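Local coordinates for protein L-lysine 6-oxidase (Marinomonas mediterranea, PDB 3WEU) that oxidises the side-chain amine of L-lysine with a cysteine tryptophylquinone cofactor, releasing ammonium and the hydrogen peroxide that makes it antibacterial, at residues A[90-95]-A[134-139]; A[219-224]-A[500-505]; A[170-175]-A[199-204]; A[96-101]-A[118-123]. All blocks are in the same frame, centred on the assembly; numbering follows the deposited sequence.

Contact 1. Residues A[90-95]-A[134-139]; sequences ANKKAA and SLIIDL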
loop_
_atom_site.group_PDB
_atom_site.type_symbol
_atom_site.label_atom_id
_atom_site.label_comp_id
_atom_site.label_asym_id
_atom_site.label_seq_id
_atom_site.Cartn_x
_atom_site.Cartn_y
_atom_site.Cartn_z
ATOM N N ALA A 90 -13.327 -29.526 9.986
ATOM C CA ALA A 90 -12.853 -28.891 8.749
ATOM C C ALA A 90 -13.099 -27.391 8.781
ATOM O O ALA A 90 -13.863 -26.877 9.621
ATOM C CB ALA A 90 -13.544 -29.481 7.501
ATOM N N ASN A 91 -12.364 -26.671 7.938
ATOM C CA ASN A 91 -12.585 -25.257 7.793
ATOM C C ASN A 91 -12.902 -25.021 6.372
ATOM O O ASN A 91 -12.002 -25.153 5.488
ATOM C CB ASN A 91 -11.313 -24.521 8.201
ATOM C CG ASN A 91 -11.386 -23.027 8.023
ATOM O OD1 ASN A 91 -11.819 -22.496 7.002
ATOM N ND2 ASN A 91 -10.841 -22.342 8.976
ATOM N N LYS A 92 -14.128 -24.593 6.122
ATOM C CA LYS A 92 -14.563 -24.319 4.740
ATOM C C LYS A 92 -14.556 -22.870 4.383
ATOM O O LYS A 92 -15.095 -22.499 3.310
ATOM C CB LYS A 92 -15.989 -24.828 4.593
ATOM C CG LYS A 92 -16.149 -26.283 4.284
ATOM C CD LYS A 92 -17.578 -26.585 4.079
ATOM C CE LYS A 92 -17.916 -27.979 3.580
ATOM N NZ LYS A 92 -19.371 -28.085 3.288
ATOM N N LYS A 93 -13.988 -22.007 5.247
ATOM C CA LYS A 93 -14.178 -20.599 5.084
ATOM C C LYS A 93 -13.643 -20.102 3.699
ATOM O O LYS A 93 -14.227 -19.242 3.088
ATOM C CB LYS A 93 -13.436 -19.781 6.131
ATOM C CG LYS A 93 -13.872 -20.030 7.562
ATOM C CD LYS A 93 -13.142 -19.027 8.466
ATOM C CE LYS A 93 -13.601 -19.192 9.917
ATOM N NZ LYS A 93 -13.072 -18.155 10.818
ATOM N N ALA A 94 -12.460 -20.554 3.314
ATOM C CA ALA A 94 -11.848 -20.067 2.064
ATOM C C ALA A 94 -12.668 -20.469 0.805
ATOM O O ALA A 94 -12.525 -19.869 -0.239
ATOM C CB ALA A 94 -10.399 -20.493 1.932
ATOM N N ALA A 95 -13.510 -21.448 0.953
ATOM C CA ALA A 95 -14.353 -21.970 -0.097
ATOM C C ALA A 95 -15.762 -21.393 -0.099
ATOM O O ALA A 95 -16.516 -21.657 -1.031
ATOM C CB ALA A 95 -14.436 -23.467 0.085
ATOM N N SER A 134 -10.244 -27.653 -2.842
ATOM C CA SER A 134 -8.914 -27.687 -2.267
ATOM C C SER A 134 -8.682 -26.436 -1.378
ATOM O O SER A 134 -7.732 -26.336 -0.622
ATOM C CB SER A 134 -7.857 -27.869 -3.360
ATOM O OG SER A 134 -7.684 -26.619 -3.955
ATOM N N LEU A 135 -9.608 -25.507 -1.453
ATOM C CA LEU A 135 -9.570 -24.330 -0.589
ATOM C C LEU A 135 -9.949 -24.672 0.870
ATOM O O LEU A 135 -9.588 -23.918 1.792
ATOM C CB LEU A 135 -10.520 -23.236 -1.141
ATOM C CG LEU A 135 -10.042 -22.553 -2.437
ATOM C CD1 LEU A 135 -11.189 -21.677 -2.972
ATOM C CD2 LEU A 135 -8.779 -21.738 -2.158
ATOM N N ILE A 136 -10.661 -25.788 1.041
ATOM C CA ILE A 136 -11.132 -26.245 2.306
ATOM C C ILE A 136 -9.915 -26.771 3.041
ATOM O O ILE A 136 -9.016 -27.391 2.441
ATOM C CB ILE A 136 -12.117 -27.417 2.159
ATOM C CG1 ILE A 136 -13.302 -26.984 1.311
ATOM C CG2 ILE A 136 -12.613 -27.983 3.495
ATOM C CD1 ILE A 136 -14.322 -28.032 1.083
ATOM N N ILE A 137 -9.873 -26.543 4.357
ATOM C CA ILE A 137 -8.900 -27.221 5.176
ATOM C C ILE A 137 -9.596 -28.414 5.758
ATOM O O ILE A 137 -10.494 -28.282 6.619
ATOM C CB ILE A 137 -8.309 -26.373 6.312
ATOM C CG1 ILE A 137 -7.708 -25.080 5.800
ATOM C CG2 ILE A 137 -7.203 -27.165 7.046
ATOM C CD1 ILE A 137 -7.063 -24.207 6.882
ATOM N N ASP A 138 -9.186 -29.606 5.287
ATOM C CA ASP A 138 -9.781 -30.847 5.623
ATOM C C ASP A 138 -8.697 -31.959 5.645
ATOM O O ASP A 138 -8.112 -32.339 4.595
ATOM C CB ASP A 138 -10.849 -31.178 4.593
ATOM C CG ASP A 138 -11.512 -32.521 4.824
ATOM O OD1 ASP A 138 -11.345 -33.148 5.899
ATOM O OD2 ASP A 138 -12.288 -32.959 3.930
ATOM N N LEU A 139 -8.427 -32.461 6.835
ATOM C CA LEU A 139 -7.337 -33.398 7.066
ATOM C C LEU A 139 -7.916 -34.726 7.386
ATOM O O LEU A 139 -7.209 -35.637 7.774
ATOM C CB LEU A 139 -6.465 -32.902 8.193
ATOM C CG LEU A 139 -5.879 -31.503 8.029
ATOM C CD1 LEU A 139 -4.942 -31.201 9.193
ATOM C CD2 LEU A 139 -5.146 -31.263 6.704
HETATM O O HOH W 1 -10.676 -22.857 4.282
#
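N91 and I137 form an antiparallel hydrogen-bonded pair, N91 N giving to I137 O at 2.8 Å and I137 N returning a bond to N91 O, also 2.8 Å. The CB atoms of N91 and I137 lie 4.0 Å apart on one face of the sheet. On the I136 side of this pair, CA of I136 also approaches N91 O, a CA-H...O contact. The pair lies where strand 80-91 runs beside strand 137-145, neighbours in the large mixed sheet of the N-terminal region, and the chain turns off through an Asx turn. CG of N91 is anti to its backbone N (chi1 177°), and OD1 takes the amide of K93 at 2.8 Å, while ND2 binds I221 O. Beyond the pair, side chains carry the contact. I136 lies alongside the extended chain of K92, pointing the same way, with CG2 4.0 Å from K92 CG; the lysine's NZ ends in salt bridges to D500 and E497. CG1 of I136 also rests 3.9 Å from A95 CB. In the 3-10 turn 93-95, A94 sets its CB 3.5 Å from L135 O, and CD1 of L135 comes equally near A94 O. A water between the two segments accepts from A94 N and lies within hydrogen-bonding distance of two carbonyls, N91 O and L135 O.

Contact 2. Residues A[219-224]-A[500-505]; sequences DDISDG and DLTKRM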
loop_
_atom_site.group_PDB
_atom_site.type_symbol
_atom_site.label_atom_id
_atom_site.label_comp_id
_atom_site.label_asym_id
_atom_site.label_seq_id
_atom_site.Cartn_x
_atom_site.Cartn_y
_atom_site.Cartn_z
ATOM N N ASP A 219 -7.345 -19.560 8.291
ATOM C CA ASP A 219 -7.153 -19.699 9.721
ATOM C C ASP A 219 -7.406 -21.135 10.129
ATOM O O ASP A 219 -7.707 -21.948 9.262
ATOM C CB ASP A 219 -7.987 -18.641 10.472
ATOM C CG ASP A 219 -9.499 -18.914 10.511
ATOM O OD1 ASP A 219 -9.957 -20.040 10.346
ATOM O OD2 ASP A 219 -10.248 -17.954 10.775
ATOM N N ASP A 220 -7.306 -21.429 11.440
ATOM C CA ASP A 220 -7.374 -22.770 11.931
ATOM C C ASP A 220 -8.559 -22.973 12.842
ATOM O O ASP A 220 -8.632 -23.932 13.562
ATOM C CB ASP A 220 -6.059 -23.262 12.555
ATOM C CG ASP A 220 -5.661 -22.544 13.824
ATOM O OD1 ASP A 220 -6.390 -21.641 14.307
ATOM O OD2 ASP A 220 -4.523 -22.847 14.257
ATOM N N ILE A 221 -9.535 -22.081 12.712
ATOM C CA ILE A 221 -10.891 -22.355 13.179
ATOM C C ILE A 221 -11.387 -23.571 12.447
ATOM O O ILE A 221 -10.953 -23.805 11.332
ATOM C CB ILE A 221 -11.814 -21.121 12.899
ATOM C CG1 ILE A 221 -11.424 -19.918 13.761
ATOM C CG2 ILE A 221 -13.300 -21.461 13.039
ATOM C CD1 ILE A 221 -11.839 -20.093 15.250
ATOM N N SER A 222 -12.288 -24.337 13.071
ATOM C CA SER A 222 -12.938 -25.453 12.412
ATOM C C SER A 222 -14.193 -25.819 13.155
ATOM O O SER A 222 -14.460 -25.355 14.291
ATOM C CB SER A 222 -12.026 -26.689 12.382
ATOM O OG SER A 222 -11.868 -27.223 13.678
ATOM N N ASP A 223 -14.985 -26.658 12.532
ATOM C CA ASP A 223 -16.093 -27.327 13.212
ATOM C C ASP A 223 -16.399 -28.654 12.499
ATOM O O ASP A 223 -15.928 -28.851 11.367
ATOM C CB ASP A 223 -17.366 -26.437 13.186
ATOM C CG ASP A 223 -18.000 -26.339 11.821
ATOM O OD1 ASP A 223 -17.545 -25.497 11.037
ATOM O OD2 ASP A 223 -19.012 -27.085 11.558
ATOM N N GLY A 224 -17.140 -29.530 13.166
ATOM C CA GLY A 224 -17.521 -30.800 12.573
ATOM C C GLY A 224 -18.112 -31.825 13.469
ATOM O O GLY A 224 -18.513 -31.558 14.588
ATOM N N ASP A 500 -19.304 -26.590 8.199
ATOM C CA ASP A 500 -20.486 -25.817 7.877
ATOM C C ASP A 500 -20.856 -24.740 8.901
ATOM O O ASP A 500 -21.367 -23.668 8.534
ATOM C CB ASP A 500 -21.671 -26.715 7.547
ATOM C CG ASP A 500 -21.606 -27.276 6.114
ATOM O OD1 ASP A 500 -20.705 -26.890 5.352
ATOM O OD2 ASP A 500 -22.474 -28.120 5.863
ATOM N N LEU A 501 -20.644 -25.023 10.186
ATOM C CA LEU A 501 -21.051 -24.071 11.224
ATOM C C LEU A 501 -20.155 -22.845 11.320
ATOM O O LEU A 501 -20.609 -21.804 11.807
ATOM C CB LEU A 501 -21.226 -24.743 12.586
ATOM C CG LEU A 501 -22.602 -25.347 12.814
ATOM C CD1 LEU A 501 -23.014 -26.276 11.768
ATOM C CD2 LEU A 501 -22.688 -26.020 14.166
ATOM N N THR A 502 -18.913 -22.908 10.824
ATOM C CA THR A 502 -18.000 -21.759 10.933
ATOM C C THR A 502 -17.641 -21.117 9.600
ATOM O O THR A 502 -16.948 -20.118 9.536
ATOM C CB THR A 502 -16.703 -22.120 11.690
ATOM O OG1 THR A 502 -15.999 -23.192 11.028
ATOM C CG2 THR A 502 -17.066 -22.506 13.196
ATOM N N LYS A 503 -18.098 -21.666 8.491
ATOM C CA LYS A 503 -17.530 -21.218 7.228
ATOM C C LYS A 503 -17.889 -19.809 6.854
ATOM O O LYS A 503 -17.146 -19.159 6.089
ATOM C CB LYS A 503 -17.946 -22.156 6.096
ATOM C CG LYS A 503 -19.409 -22.161 5.810
ATOM C CD LYS A 503 -19.796 -23.353 4.959
ATOM C CE LYS A 503 -21.316 -23.466 4.800
ATOM N NZ LYS A 503 -21.712 -24.506 3.773
ATOM N N ARG A 504 -19.014 -19.331 7.335
ATOM C CA ARG A 504 -19.474 -17.986 6.987
ATOM C C ARG A 504 -18.698 -16.862 7.651
ATOM O O ARG A 504 -18.742 -15.702 7.214
ATOM C CB ARG A 504 -20.959 -17.846 7.345
ATOM C CG ARG A 504 -21.826 -18.631 6.387
ATOM C CD ARG A 504 -23.242 -18.616 6.895
ATOM N NE ARG A 504 -24.184 -19.269 5.978
ATOM C CZ ARG A 504 -24.326 -20.579 5.878
ATOM N NH1 ARG A 504 -23.542 -21.399 6.616
ATOM N NH2 ARG A 504 -25.208 -21.078 5.016
ATOM N N MET A 505 -17.972 -17.189 8.724
ATOM C CA MET A 505 -17.305 -16.196 9.539
ATOM C C MET A 505 -16.114 -15.626 8.779
ATOM O O MET A 505 -15.713 -16.158 7.729
ATOM C CB MET A 505 -16.807 -16.797 10.864
ATOM C CG MET A 505 -17.801 -17.647 11.634
ATOM S SD MET A 505 -19.439 -16.905 11.791
ATOM C CE MET A 505 -19.072 -15.753 13.095
#
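L501 and T502 present their backbone amides to the carboxylate of D223, so that a loop of the C-terminal domain is pinned to the first residue of strand 223-232 in the N-terminal sheet. Ahead of them, D500 N lies near D223 OD2 but at a poor angle for a bond; D500 OD1 makes salt bridges with K503 NZ and, outside the loop, with K92. L501 N then binds D223 OD2 at 3.0 Å, approaching from above the carboxylate plane, and the CB of L501 lies against the same oxygen. T502 grips the other oxygen twice. Its N reaches D223 OD1 from above the plane, a rather bent bond of 134°, whereas its OG1 donates at 2.8 Å to the anti lone pair. CG of D223 (chi1 72°) and OG1 of T502 (chi1 59°) each sit between backbone N and carbonyl carbon. With W243 NE1 also bound to OD2, the buried carboxylate has four donors, which would be expected to favour its charged form. On the apolar flank of T502, CB meets I221 CG2 at 3.7 Å. From T502 a type I turn carries the chain through K503 and R504, closed by M505 N bonding to T502 O at 3.2 Å.

Contact 3. Residues A[170-175]-A[199-204]; sequences GELLQG and YGFAGG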
loop_
_atom_site.group_PDB
_atom_site.type_symbol
_atom_site.label_atom_id
_atom_site.label_comp_id
_atom_site.label_asym_id
_atom_site.label_seq_id
_atom_site.Cartn_x
_atom_site.Cartn_y
_atom_site.Cartn_z
ATOM N N GLY A 170 2.907 -25.484 1.747
ATOM C CA GLY A 170 4.032 -24.591 1.628
ATOM C C GLY A 170 3.998 -23.394 2.566
ATOM O O GLY A 170 3.186 -23.298 3.489
ATOM N N GLU A 171 4.902 -22.477 2.290
ATOM C CA GLU A 171 5.192 -21.379 3.148
ATOM C C GLU A 171 4.350 -20.198 2.705
ATOM O O GLU A 171 4.483 -19.686 1.616
ATOM C CB GLU A 171 6.689 -21.086 3.077
ATOM C CG GLU A 171 7.073 -19.788 3.729
ATOM C CD GLU A 171 8.534 -19.743 4.125
ATOM O OE1 GLU A 171 9.274 -20.699 3.778
ATOM O OE2 GLU A 171 8.925 -18.753 4.781
ATOM N N LEU A 172 3.467 -19.746 3.579
ATOM C CA LEU A 172 2.606 -18.614 3.279
ATOM C C LEU A 172 3.374 -17.313 3.331
ATOM O O LEU A 172 4.258 -17.127 4.171
ATOM C CB LEU A 172 1.428 -18.634 4.317
ATOM C CG LEU A 172 0.152 -19.400 3.935
ATOM C CD1 LEU A 172 0.214 -20.321 2.711
ATOM C CD2 LEU A 172 -0.587 -20.070 5.065
ATOM N N LEU A 173 3.035 -16.389 2.451
ATOM C CA LEU A 173 3.790 -15.161 2.314
ATOM C C LEU A 173 3.553 -14.098 3.390
ATOM O O LEU A 173 4.355 -13.210 3.549
ATOM C CB LEU A 173 3.516 -14.561 0.938
ATOM C CG LEU A 173 3.827 -15.461 -0.262
ATOM C CD1 LEU A 173 3.528 -14.700 -1.572
ATOM C CD2 LEU A 173 5.260 -15.992 -0.220
ATOM N N GLN A 174 2.414 -14.152 4.084
ATOM C CA GLN A 174 2.046 -13.155 5.106
ATOM C C GLN A 174 1.415 -13.857 6.329
ATOM O O GLN A 174 0.775 -14.882 6.186
ATOM C CB GLN A 174 1.014 -12.226 4.508
ATOM C CG GLN A 174 1.492 -11.410 3.358
ATOM C CD GLN A 174 2.147 -10.153 3.878
ATOM O OE1 GLN A 174 1.484 -9.130 4.085
ATOM N NE2 GLN A 174 3.427 -10.249 4.180
ATOM N N GLY A 175 1.643 -13.352 7.537
ATOM C CA GLY A 175 1.105 -14.049 8.727
ATOM C C GLY A 175 1.770 -15.364 9.020
ATOM O O GLY A 175 2.979 -15.544 8.749
ATOM N N TYR A 199 -4.564 -23.574 16.962
ATOM C CA TYR A 199 -3.500 -22.923 17.614
ATOM C C TYR A 199 -3.449 -21.415 17.382
ATOM O O TYR A 199 -2.571 -20.756 17.953
ATOM C CB TYR A 199 -2.199 -23.561 17.174
ATOM C CG TYR A 199 -2.056 -24.982 17.590
ATOM C CD1 TYR A 199 -2.442 -26.032 16.723
ATOM C CD2 TYR A 199 -1.664 -25.305 18.892
ATOM C CE1 TYR A 199 -2.326 -27.361 17.132
ATOM C CE2 TYR A 199 -1.577 -26.625 19.317
ATOM C CZ TYR A 199 -1.902 -27.648 18.445
ATOM O OH TYR A 199 -1.768 -28.936 18.853
ATOM N N GLY A 200 -4.397 -20.895 16.613
ATOM C CA GLY A 200 -4.449 -19.507 16.242
ATOM C C GLY A 200 -3.746 -19.126 14.942
ATOM O O GLY A 200 -3.566 -17.928 14.639
ATOM N N PHE A 201 -3.339 -20.147 14.173
ATOM C CA PHE A 201 -2.789 -19.955 12.823
ATOM C C PHE A 201 -3.645 -18.985 12.001
ATOM O O PHE A 201 -4.878 -19.096 11.937
ATOM C CB PHE A 201 -2.747 -21.311 12.072
ATOM C CG PHE A 201 -2.237 -21.204 10.664
ATOM C CD1 PHE A 201 -3.055 -20.856 9.618
ATOM C CD2 PHE A 201 -0.879 -21.444 10.420
ATOM C CE1 PHE A 201 -2.511 -20.712 8.310
ATOM C CE2 PHE A 201 -0.357 -21.294 9.147
ATOM C CZ PHE A 201 -1.169 -20.942 8.110
ATOM N N ALA A 202 -2.991 -18.059 11.342
ATOM C CA ALA A 202 -3.704 -17.141 10.407
ATOM C C ALA A 202 -2.623 -16.570 9.489
ATOM O O ALA A 202 -1.737 -15.806 9.916
ATOM C CB ALA A 202 -4.433 -16.044 11.166
ATOM N N GLY A 203 -2.696 -17.044 8.241
ATOM C CA GLY A 203 -1.727 -16.688 7.192
ATOM C C GLY A 203 -2.336 -16.754 5.806
ATOM O O GLY A 203 -3.424 -17.346 5.573
ATOM N N GLY A 204 -1.607 -16.159 4.870
ATOM C CA GLY A 204 -2.049 -16.179 3.483
ATOM C C GLY A 204 -1.030 -15.527 2.533
ATOM O O GLY A 204 0.097 -15.105 2.937
#
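L172 and F201 cross at about a right angle beside a classic beta bulge, in which L173 and Q174 together face G204. The bulge lies where strand 174-175 joins strand 202-204 in a small antiparallel sheet of three strands. CD2 of L172 comes to the rim of the F201 ring, in the ring plane and 3.2 Å from CZ; so short a contact, made by a leucine in an unusual conformation (chi1 -91°), is of doubtful exactness. CG of F201 is anti to its backbone N (chi1 178°), and F179 packs against the ring edge-to-face. The leucine also lies against strand 202-204: CG is 3.8 Å from G204 N, and CD2 is as near to G203 C. L172 thus rests directly on the backbone of G203 and G204. The Q174-G204 pair carries the hydrogen bonds. Q174 N gives to G204 O at 2.8 Å with a bent N-H angle of 135°, and G204 N gives to Q174 O at 3.0 Å. G175 and G203 form the next, non-hydrogen-bonded pair, and CA of G175 makes a CA-H...O contact with A202 O. The side chain of Q174 curls back from the sheet on its own segment, bent at chi2, and NE2 donates to L173 O at 3.2 Å, with that oxygen lying in the plane of the glutamine amide.

Contact 4. Residues A[96-101]-A[118-123]; sequences WYEFRE and GVPWRN. With SO4 (sulfate ion), chain C.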
loop_
_atom_site.group_PDB
_atom_site.type_symbol
_atom_site.label_atom_id
_atom_site.label_comp_id
_atom_site.label_asym_id
_atom_site.label_seq_id
_atom_site.Cartn_x
_atom_site.Cartn_y
_atom_site.Cartn_z
ATOM N N TRP A 96 -16.125 -20.587 0.918
ATOM C CA TRP A 96 -17.462 -20.065 0.998
ATOM C C TRP A 96 -17.611 -18.683 0.357
ATOM O O TRP A 96 -16.685 -18.104 -0.258
ATOM C CB TRP A 96 -17.980 -20.117 2.456
ATOM C CG TRP A 96 -19.560 -20.153 2.558
ATOM C CD1 TRP A 96 -20.362 -19.257 3.189
ATOM C CD2 TRP A 96 -20.428 -21.117 1.963
ATOM N NE1 TRP A 96 -21.652 -19.600 3.068
ATOM C CE2 TRP A 96 -21.736 -20.729 2.284
ATOM C CE3 TRP A 96 -20.223 -22.253 1.151
ATOM C CZ2 TRP A 96 -22.843 -21.438 1.858
ATOM C CZ3 TRP A 96 -21.319 -22.943 0.694
ATOM C CH2 TRP A 96 -22.621 -22.555 1.076
ATOM N N TYR A 97 -18.816 -18.166 0.492
ATOM C CA TYR A 97 -19.135 -16.817 0.050
ATOM C C TYR A 97 -18.536 -15.743 0.930
ATOM O O TYR A 97 -18.352 -15.927 2.125
ATOM C CB TYR A 97 -20.646 -16.620 0.078
ATOM C CG TYR A 97 -21.401 -17.518 -0.845
ATOM C CD1 TYR A 97 -21.533 -17.167 -2.208
ATOM C CD2 TYR A 97 -22.048 -18.630 -0.403
ATOM C CE1 TYR A 97 -22.246 -17.945 -3.090
ATOM C CE2 TYR A 97 -22.773 -19.427 -1.311
ATOM C CZ TYR A 97 -22.835 -19.046 -2.652
ATOM O OH TYR A 97 -23.513 -19.702 -3.545
ATOM N N GLU A 98 -18.288 -14.594 0.340
ATOM C CA GLU A 98 -17.929 -13.403 1.079
ATOM C C GLU A 98 -19.100 -13.057 2.059
ATOM O O GLU A 98 -20.277 -13.230 1.694
ATOM C CB GLU A 98 -17.706 -12.245 0.086
ATOM C CG GLU A 98 -16.378 -12.311 -0.661
ATOM C CD GLU A 98 -16.033 -11.015 -1.409
ATOM O OE1 GLU A 98 -16.853 -10.055 -1.461
ATOM O OE2 GLU A 98 -14.891 -10.953 -1.933
ATOM N N PHE A 99 -18.777 -12.571 3.260
ATOM C CA PHE A 99 -19.816 -12.195 4.182
ATOM C C PHE A 99 -20.397 -10.817 3.818
ATOM O O PHE A 99 -19.707 -9.817 3.714
ATOM C CB PHE A 99 -19.340 -12.209 5.648
ATOM C CG PHE A 99 -20.498 -12.005 6.619
ATOM C CD1 PHE A 99 -21.404 -13.028 6.854
ATOM C CD2 PHE A 99 -20.697 -10.773 7.209
ATOM C CE1 PHE A 99 -22.476 -12.848 7.685
ATOM C CE2 PHE A 99 -21.797 -10.596 8.029
ATOM C CZ PHE A 99 -22.650 -11.627 8.278
ATOM N N ARG A 100 -21.701 -10.817 3.549
ATOM C CA ARG A 100 -22.483 -9.638 3.301
ATOM C C ARG A 100 -23.718 -9.523 4.176
ATOM O O ARG A 100 -24.880 -9.543 3.668
ATOM C CB ARG A 100 -22.895 -9.657 1.836
ATOM C CG ARG A 100 -21.700 -9.295 0.961
ATOM C CD ARG A 100 -22.190 -9.184 -0.456
ATOM N NE ARG A 100 -21.160 -8.722 -1.391
ATOM C CZ ARG A 100 -21.402 -8.419 -2.668
ATOM N NH1 ARG A 100 -22.611 -8.588 -3.193
ATOM N NH2 ARG A 100 -20.404 -7.965 -3.421
ATOM N N GLU A 101 -23.477 -9.435 5.500
ATOM C CA GLU A 101 -24.531 -9.329 6.420
ATOM C C GLU A 101 -25.592 -10.406 6.215
ATOM O O GLU A 101 -25.262 -11.608 6.230
ATOM C CB GLU A 101 -25.054 -7.893 6.407
ATOM C CG GLU A 101 -23.975 -6.874 6.684
ATOM C CD GLU A 101 -23.112 -6.528 5.459
ATOM O OE1 GLU A 101 -23.652 -6.164 4.384
ATOM O OE2 GLU A 101 -21.894 -6.670 5.602
ATOM N N GLY A 118 -26.572 -12.259 -5.618
ATOM C CA GLY A 118 -25.320 -12.037 -6.306
ATOM C C GLY A 118 -24.081 -12.062 -5.412
ATOM O O GLY A 118 -23.074 -11.414 -5.703
ATOM N N VAL A 119 -24.134 -12.783 -4.298
ATOM C CA VAL A 119 -22.972 -12.747 -3.400
ATOM C C VAL A 119 -21.764 -13.458 -4.030
ATOM O O VAL A 119 -21.864 -14.565 -4.442
ATOM C CB VAL A 119 -23.288 -13.383 -2.035
ATOM C CG1 VAL A 119 -22.130 -13.179 -1.060
ATOM C CG2 VAL A 119 -24.508 -12.743 -1.441
ATOM N N PRO A 120 -20.617 -12.828 -4.051
ATOM C CA PRO A 120 -19.491 -13.540 -4.634
ATOM C C PRO A 120 -18.815 -14.587 -3.758
ATOM O O PRO A 120 -18.855 -14.514 -2.499
ATOM C CB PRO A 120 -18.493 -12.443 -4.954
ATOM C CG PRO A 120 -18.826 -11.319 -4.098
ATOM C CD PRO A 120 -20.283 -11.454 -3.670
ATOM N N TRP A 121 -18.146 -15.527 -4.411
ATOM C CA TRP A 121 -17.399 -16.549 -3.719
ATOM C C TRP A 121 -16.142 -15.923 -3.266
ATOM O O TRP A 121 -15.602 -15.082 -3.985
ATOM C CB TRP A 121 -17.026 -17.689 -4.684
ATOM C CG TRP A 121 -18.135 -18.529 -5.076
ATOM C CD1 TRP A 121 -18.741 -18.541 -6.298
ATOM C CD2 TRP A 121 -18.872 -19.461 -4.250
ATOM N NE1 TRP A 121 -19.786 -19.451 -6.297
ATOM C CE2 TRP A 121 -19.861 -20.054 -5.061
ATOM C CE3 TRP A 121 -18.758 -19.887 -2.927
ATOM C CZ2 TRP A 121 -20.773 -21.025 -4.572
ATOM C CZ3 TRP A 121 -19.654 -20.879 -2.445
ATOM C CH2 TRP A 121 -20.617 -21.458 -3.275
ATOM N N ARG A 122 -15.622 -16.307 -2.083
ATOM C CA ARG A 122 -14.248 -16.021 -1.754
ATOM C C ARG A 122 -13.303 -16.732 -2.759
ATOM O O ARG A 122 -13.676 -17.749 -3.287
ATOM C CB ARG A 122 -13.923 -16.461 -0.338
ATOM C CG ARG A 122 -14.576 -15.562 0.708
ATOM C CD ARG A 122 -14.623 -16.319 2.059
ATOM N NE ARG A 122 -15.110 -15.440 3.128
ATOM C CZ ARG A 122 -15.668 -15.876 4.252
ATOM N NH1 ARG A 122 -15.686 -17.196 4.544
ATOM N NH2 ARG A 122 -16.086 -14.967 5.145
ATOM N N ASN A 123 -12.127 -16.168 -3.008
ATOM C CA ASN A 123 -11.142 -16.773 -3.955
ATOM C C ASN A 123 -11.852 -17.083 -5.290
ATOM O O ASN A 123 -11.880 -18.228 -5.794
ATOM C CB ASN A 123 -10.558 -18.007 -3.354
ATOM C CG ASN A 123 -9.745 -17.658 -2.091
ATOM O OD1 ASN A 123 -8.737 -16.997 -2.161
ATOM N ND2 ASN A 123 -10.237 -18.103 -0.927
HETATM S S SO4 C . -15.030 -11.716 3.162
HETATM O O1 SO4 C . -15.542 -10.907 1.996
HETATM O O2 SO4 C . -14.136 -12.766 2.514
HETATM O O3 SO4 C . -14.166 -10.861 4.055
HETATM O O4 SO4 C . -16.129 -12.292 4.057
HETATM O O HOH W 2 -14.327 -12.860 -3.891
#
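Y97 and W121 stack face to face, the six-membered rings 3.8 Å apart between centroids and 15° from parallel. This is the dense part of the contact. CZ of Y97 lies 3.3 Å from W121 CH2, while W121 turns its edge toward the face of W96 in an offset edge-to-face pair, planes at 78°, completing an aromatic cluster. Two bonds tie the two segments on either side of Y97: R122 N to W96 O, and E98 N to P120 O at 2.9 Å. On V119, CG1 touches Y97 CB and E98 O. P120 CD sits over the centre of one face of the R100 guanidinium, 3.4 Å from R100 CZ. The looser side is bridged by solvent: a water joins E98 OE2 to W121 O, and a sulfate, probably from the crystallisation liquor, is bound there. R122 NE gives to its O2, while R122 NH2 and F99 N both give to O4, the latter at 2.8 Å and almost straight. R122 lays its guanidinium face on Y97 O, and NH1 and NH2 also bind carbonyls of K93, K503 and M505. An arginine so surrounded by oxygens should stay charged, and together with the F99 amide it makes a site suited to an anion.

How the contacts relate
All segments but 500-505 belong to the N-terminal region; that loop, from the C-terminal domain, meets strand 223-232 in contact 2. Contacts 1 and 2 have centres about 8 Å apart and share the large mixed sheet, where strands 80-91 and 223-232 are neighbours. Contact 4 falls within the 96-133 excursion that contact 1 closes, its centre about 15 Å from those of contacts 1 and 2, and touches both through R122. Contact 3, in a separate three-stranded sheet, follows contact 1 along the chain, its centre about 14 Å from that of contact 1 and 16 Å from that of contact 2, which opens last. D220 joins contacts 2 and 3, coupling the two sheets.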